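Local atomic coordinates of YqgE/AlgH family protein (Corynebacterium diphtheriae NCTC 13129, PDB entry 2GS5), a protein that is of unknown function but belongs to the UPF0301 (AlgH) family of conserved bacterial proteins. Residues Gln75-Gly80 with Leu134-Ala139; Leu21-Ser26 with Ala33-Leu38. All coordinates share one frame; numbering follows the deposited sequence.

Overall arrangement
Contacts 1 and 2 belong to the same mixed sheet, their centres about 16 Å apart. Contact 1 (75-80 with 134-139) is a parallel pairing of strands distant in sequence and lies in the buried part of the fold. Contact 2 (21-26 with 33-38) joins strands that follow one another in the chain, antiparallel, and runs from a buried ladder out to an exposed arginine. N51 connects their surroundings: its backbone bonds to G80, and its OD1 takes the N-H of V36. Backbone bonds and apolar side chains carry contact 1, whereas contact 2 adds a guanidinium bonded to a loop carbonyl.

Contact 1: Gln75-Gly80 with Leu134-Ala139; sequences QALYIG and LFAGHA
L134 enters the contact beside L77, whose CD2 lies 3.7 Å from L134 CB as the two leucine side chains cross obliquely. The backbone of L134 is tied to the facing strand at both of its polar atoms. L134 O accepts from Y78 N at 2.9 Å in the carbonyl plane, and the bond is almost straight (177° at the hydrogen). L134 N instead donates to a water, which in turn gives a bond of 2.8 Å to A76 O and so carries the ladder on where the two chains diverge.

F135 pairs with Y78, and both send their side chains to the same face of the sheet. F135 CG stands anti to the carbonyl carbon, beside the backbone N (chi1 -57°); the CD1 atom of the F135 ring lies 3.5 Å from Y78 CB. Beyond the contact the ring packs on L52 and V91.

A136 lies on the other face together with I79, and its backbone is bonded twice. A136 N donates to Y78 O at 2.8 Å. A136 O accepts from G80 N, a donor standing 44° above the carbonyl plane. At G137 the chain turns a corner. G137 O approaches G80 CA to 3.3 Å as a CA-H...O contact, made possible because G80 has no side chain there. H138 CA then passes 3.8 Å from G80 C, while the H138 imidazole bonds through NE2 to N84.

The bonds of Y78 to the residues before and after F135 are those of a parallel beta ladder. Here strand 76-79 is laid alongside the long bent strand 129-141 in the mixed sheet of the AlgH-like fold.

Contact 2: Leu21-Ser26 with Ala33-Leu38; sequences LVAAPS and ARSVIL
L21 and I37 form a hydrogen-bonded antiparallel pair, each gripping the other through both backbone polar atoms. L21 N reaches I37 O at 2.8 Å, and I37 N returns a bond to L21 O of 2.8 Å. Their side chains share one face of the sheet, where W155 and W141 also pack against both. On the opposite face V22 and V36 pack on W174 of helix 173-179. Strands 19-23 and 36-42, consecutive and antiparallel, form a beta hairpin whose connection spans residues 24-35.

A further backbone bond, from A23 N to S35 O at 3.0 Å, continues the ladder. A23 CB settles 3.7 Å from S35 OG, a hydroxyl whose hydrogen bond is to F32 O.

Beyond this point the R34 side chain bends at chi2 (-58°), which sets CD; farther out, the guanidinium meets the carbonyl of P25. R34 NH1 donates to P25 O at 3.0 Å, with the acceptor 18° out of the guanidinium plane, and R34 NE adds a weak bond to the same oxygen. P25 CB lies over one guanidinium face, and W174 makes a cation-pi contact with the group. A water lies in the guanidinium plane of R34, at its edge, accepting from R34 N at 2.8 Å and donating to A24 O.

A doubly held carbonyl probably steadies this loop end, and the indole of W174 would help stabilise the positive charge of R34.

Contact 1: Gln75-Gly80 with Leu134-Ala139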
# COMPACT_ATOMS: atom_id res chain seq x y z
N GLN A 75 6.49 -14.91 -1.79
CA GLN A 75 6.45 -14.91 -0.34
C GLN A 75 7.73 -14.31 0.22
O GLN A 75 8.50 -14.96 0.93
CB GLN A 75 6.17 -16.32 0.18
CG GLN A 75 4.87 -16.88 -0.36
CD GLN A 75 4.61 -18.31 0.03
OE1 GLN A 75 5.50 -19.17 -0.05
NE2 GLN A 75 3.38 -18.60 0.44
N ALA A 76 7.93 -13.04 -0.13
CA ALA A 76 9.08 -12.26 0.31
C ALA A 76 8.55 -11.03 1.02
O ALA A 76 7.45 -10.56 0.72
CB ALA A 76 9.92 -11.83 -0.90
N LEU A 77 9.34 -10.51 1.94
CA LEU A 77 9.03 -9.23 2.55
C LEU A 77 9.14 -8.16 1.47
O LEU A 77 10.07 -8.16 0.66
CB LEU A 77 9.99 -8.92 3.69
CG LEU A 77 9.88 -9.79 4.95
CD1 LEU A 77 10.94 -9.39 5.97
CD2 LEU A 77 8.49 -9.68 5.54
N TYR A 78 8.17 -7.25 1.48
CA TYR A 78 8.24 -6.04 0.68
C TYR A 78 8.78 -4.92 1.57
O TYR A 78 8.60 -4.96 2.79
CB TYR A 78 6.85 -5.70 0.11
CG TYR A 78 6.55 -6.48 -1.17
CD1 TYR A 78 6.58 -7.87 -1.18
CD2 TYR A 78 6.24 -5.83 -2.36
CE1 TYR A 78 6.33 -8.59 -2.32
CE2 TYR A 78 6.00 -6.54 -3.53
CZ TYR A 78 6.03 -7.92 -3.50
OH TYR A 78 5.78 -8.65 -4.67
N ILE A 79 9.47 -3.96 0.97
CA ILE A 79 10.04 -2.84 1.73
C ILE A 79 8.95 -1.78 1.84
O ILE A 79 8.61 -1.12 0.85
CB ILE A 79 11.27 -2.27 1.04
CG1 ILE A 79 12.32 -3.37 0.87
CG2 ILE A 79 11.86 -1.10 1.88
CD1 ILE A 79 12.86 -3.88 2.18
N GLY A 80 8.37 -1.66 3.02
CA GLY A 80 7.27 -0.73 3.22
C GLY A 80 7.66 0.73 3.30
O GLY A 80 6.86 1.61 2.99
N LEU A 134 3.40 -9.03 3.30
CA LEU A 134 4.11 -8.55 4.49
C LEU A 134 5.10 -7.46 4.11
O LEU A 134 5.83 -7.58 3.13
CB LEU A 134 4.84 -9.69 5.19
CG LEU A 134 3.91 -10.75 5.79
CD1 LEU A 134 4.68 -11.95 6.27
CD2 LEU A 134 3.11 -10.17 6.94
N PHE A 135 5.13 -6.40 4.92
CA PHE A 135 5.95 -5.23 4.65
C PHE A 135 6.87 -4.92 5.80
O PHE A 135 6.43 -4.80 6.94
CB PHE A 135 5.06 -4.02 4.38
CG PHE A 135 4.11 -4.24 3.25
CD1 PHE A 135 4.45 -3.87 1.95
CD2 PHE A 135 2.90 -4.88 3.47
CE1 PHE A 135 3.59 -4.11 0.90
CE2 PHE A 135 2.03 -5.11 2.42
CZ PHE A 135 2.37 -4.73 1.13
N ALA A 136 8.16 -4.78 5.50
CA ALA A 136 9.17 -4.40 6.47
C ALA A 136 9.38 -2.90 6.38
O ALA A 136 9.71 -2.39 5.31
CB ALA A 136 10.48 -5.15 6.18
N GLY A 137 9.17 -2.20 7.48
CA GLY A 137 9.33 -0.76 7.51
C GLY A 137 8.08 -0.05 7.04
O GLY A 137 7.16 -0.66 6.50
N HIS A 138 8.05 1.26 7.25
CA HIS A 138 6.92 2.07 6.83
C HIS A 138 7.34 3.50 6.57
O HIS A 138 8.49 3.88 6.81
CB HIS A 138 5.82 2.03 7.89
CG HIS A 138 6.22 2.66 9.18
ND1 HIS A 138 6.02 3.99 9.46
CD2 HIS A 138 6.85 2.14 10.26
CE1 HIS A 138 6.49 4.26 10.67
NE2 HIS A 138 7.00 3.15 11.17
N ALA A 139 6.39 4.27 6.03
CA ALA A 139 6.54 5.70 5.78
C ALA A 139 5.61 6.44 6.74
O ALA A 139 4.55 5.94 7.09
CB ALA A 139 6.18 6.01 4.34
O HOH W 1 4.86 -10.87 1.66

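Contact 2: Leu21-Ser26 with Ala33-Leu38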
# COMPACT_ATOMS: atom_id res chain seq x y z
N LEU A 21 -0.96 6.61 -2.22
CA LEU A 21 -0.25 7.81 -2.62
C LEU A 21 0.67 7.39 -3.75
O LEU A 21 1.60 6.59 -3.54
CB LEU A 21 0.58 8.36 -1.47
CG LEU A 21 -0.20 8.72 -0.20
CD1 LEU A 21 0.73 9.03 0.98
CD2 LEU A 21 -1.14 9.87 -0.49
N VAL A 22 0.41 7.91 -4.95
CA VAL A 22 1.18 7.52 -6.13
C VAL A 22 2.25 8.57 -6.36
O VAL A 22 1.93 9.74 -6.54
CB VAL A 22 0.28 7.43 -7.36
CG1 VAL A 22 1.09 6.96 -8.57
CG2 VAL A 22 -0.91 6.51 -7.09
N ALA A 23 3.52 8.17 -6.33
CA ALA A 23 4.63 9.11 -6.49
C ALA A 23 4.58 9.84 -7.84
O ALA A 23 4.35 9.22 -8.89
CB ALA A 23 5.98 8.41 -6.34
N ALA A 24 4.80 11.15 -7.82
CA ALA A 24 4.98 11.91 -9.06
C ALA A 24 6.13 11.31 -9.86
O ALA A 24 7.12 10.89 -9.28
CB ALA A 24 5.27 13.37 -8.73
N PRO A 25 5.99 11.26 -11.20
CA PRO A 25 7.08 10.79 -12.04
C PRO A 25 8.44 11.41 -11.72
O PRO A 25 9.47 10.73 -11.79
CB PRO A 25 6.63 11.19 -13.45
CG PRO A 25 5.16 11.12 -13.38
CD PRO A 25 4.78 11.57 -11.99
N SER A 26 8.43 12.69 -11.34
CA SER A 26 9.66 13.44 -11.08
C SER A 26 10.33 13.14 -9.74
O SER A 26 11.44 13.60 -9.50
CB SER A 26 9.38 14.94 -11.18
OG SER A 26 8.37 15.32 -10.26
N ALA A 33 11.02 7.02 -4.92
CA ALA A 33 10.82 7.10 -6.36
C ALA A 33 9.89 5.98 -6.81
O ALA A 33 10.06 4.81 -6.44
CB ALA A 33 12.15 7.03 -7.10
N ARG A 34 8.89 6.36 -7.61
CA ARG A 34 7.93 5.42 -8.19
C ARG A 34 7.28 4.52 -7.14
O ARG A 34 6.96 3.37 -7.41
CB ARG A 34 8.60 4.60 -9.29
CG ARG A 34 9.23 5.47 -10.41
CD ARG A 34 8.22 6.41 -11.09
NE ARG A 34 8.87 7.47 -11.86
CZ ARG A 34 9.06 7.47 -13.17
NH1 ARG A 34 9.66 8.51 -13.75
NH2 ARG A 34 8.66 6.45 -13.92
N SER A 35 7.06 5.08 -5.96
CA SER A 35 6.37 4.36 -4.91
C SER A 35 4.85 4.48 -5.06
O SER A 35 4.32 5.39 -5.71
CB SER A 35 6.81 4.86 -3.53
OG SER A 35 6.58 6.25 -3.35
N VAL A 36 4.17 3.51 -4.45
CA VAL A 36 2.72 3.50 -4.33
C VAL A 36 2.44 3.17 -2.88
O VAL A 36 2.51 2.01 -2.47
CB VAL A 36 2.08 2.43 -5.23
CG1 VAL A 36 0.57 2.38 -5.03
CG2 VAL A 36 2.44 2.67 -6.69
N ILE A 37 2.15 4.20 -2.09
CA ILE A 37 2.11 4.03 -0.64
C ILE A 37 0.69 3.89 -0.15
O ILE A 37 -0.09 4.83 -0.21
CB ILE A 37 2.85 5.17 0.08
CG1 ILE A 37 4.32 5.19 -0.37
CG2 ILE A 37 2.76 4.98 1.61
CD1 ILE A 37 5.09 6.36 0.09
N LEU A 38 0.35 2.69 0.31
CA LEU A 38 -0.96 2.41 0.90
C LEU A 38 -1.04 3.03 2.28
O LEU A 38 -0.25 2.69 3.17
CB LEU A 38 -1.18 0.91 1.01
CG LEU A 38 -2.46 0.43 1.67
CD1 LEU A 38 -3.67 0.81 0.84
CD2 LEU A 38 -2.41 -1.07 1.90
O HOH W 2 8.88 8.75 -9.13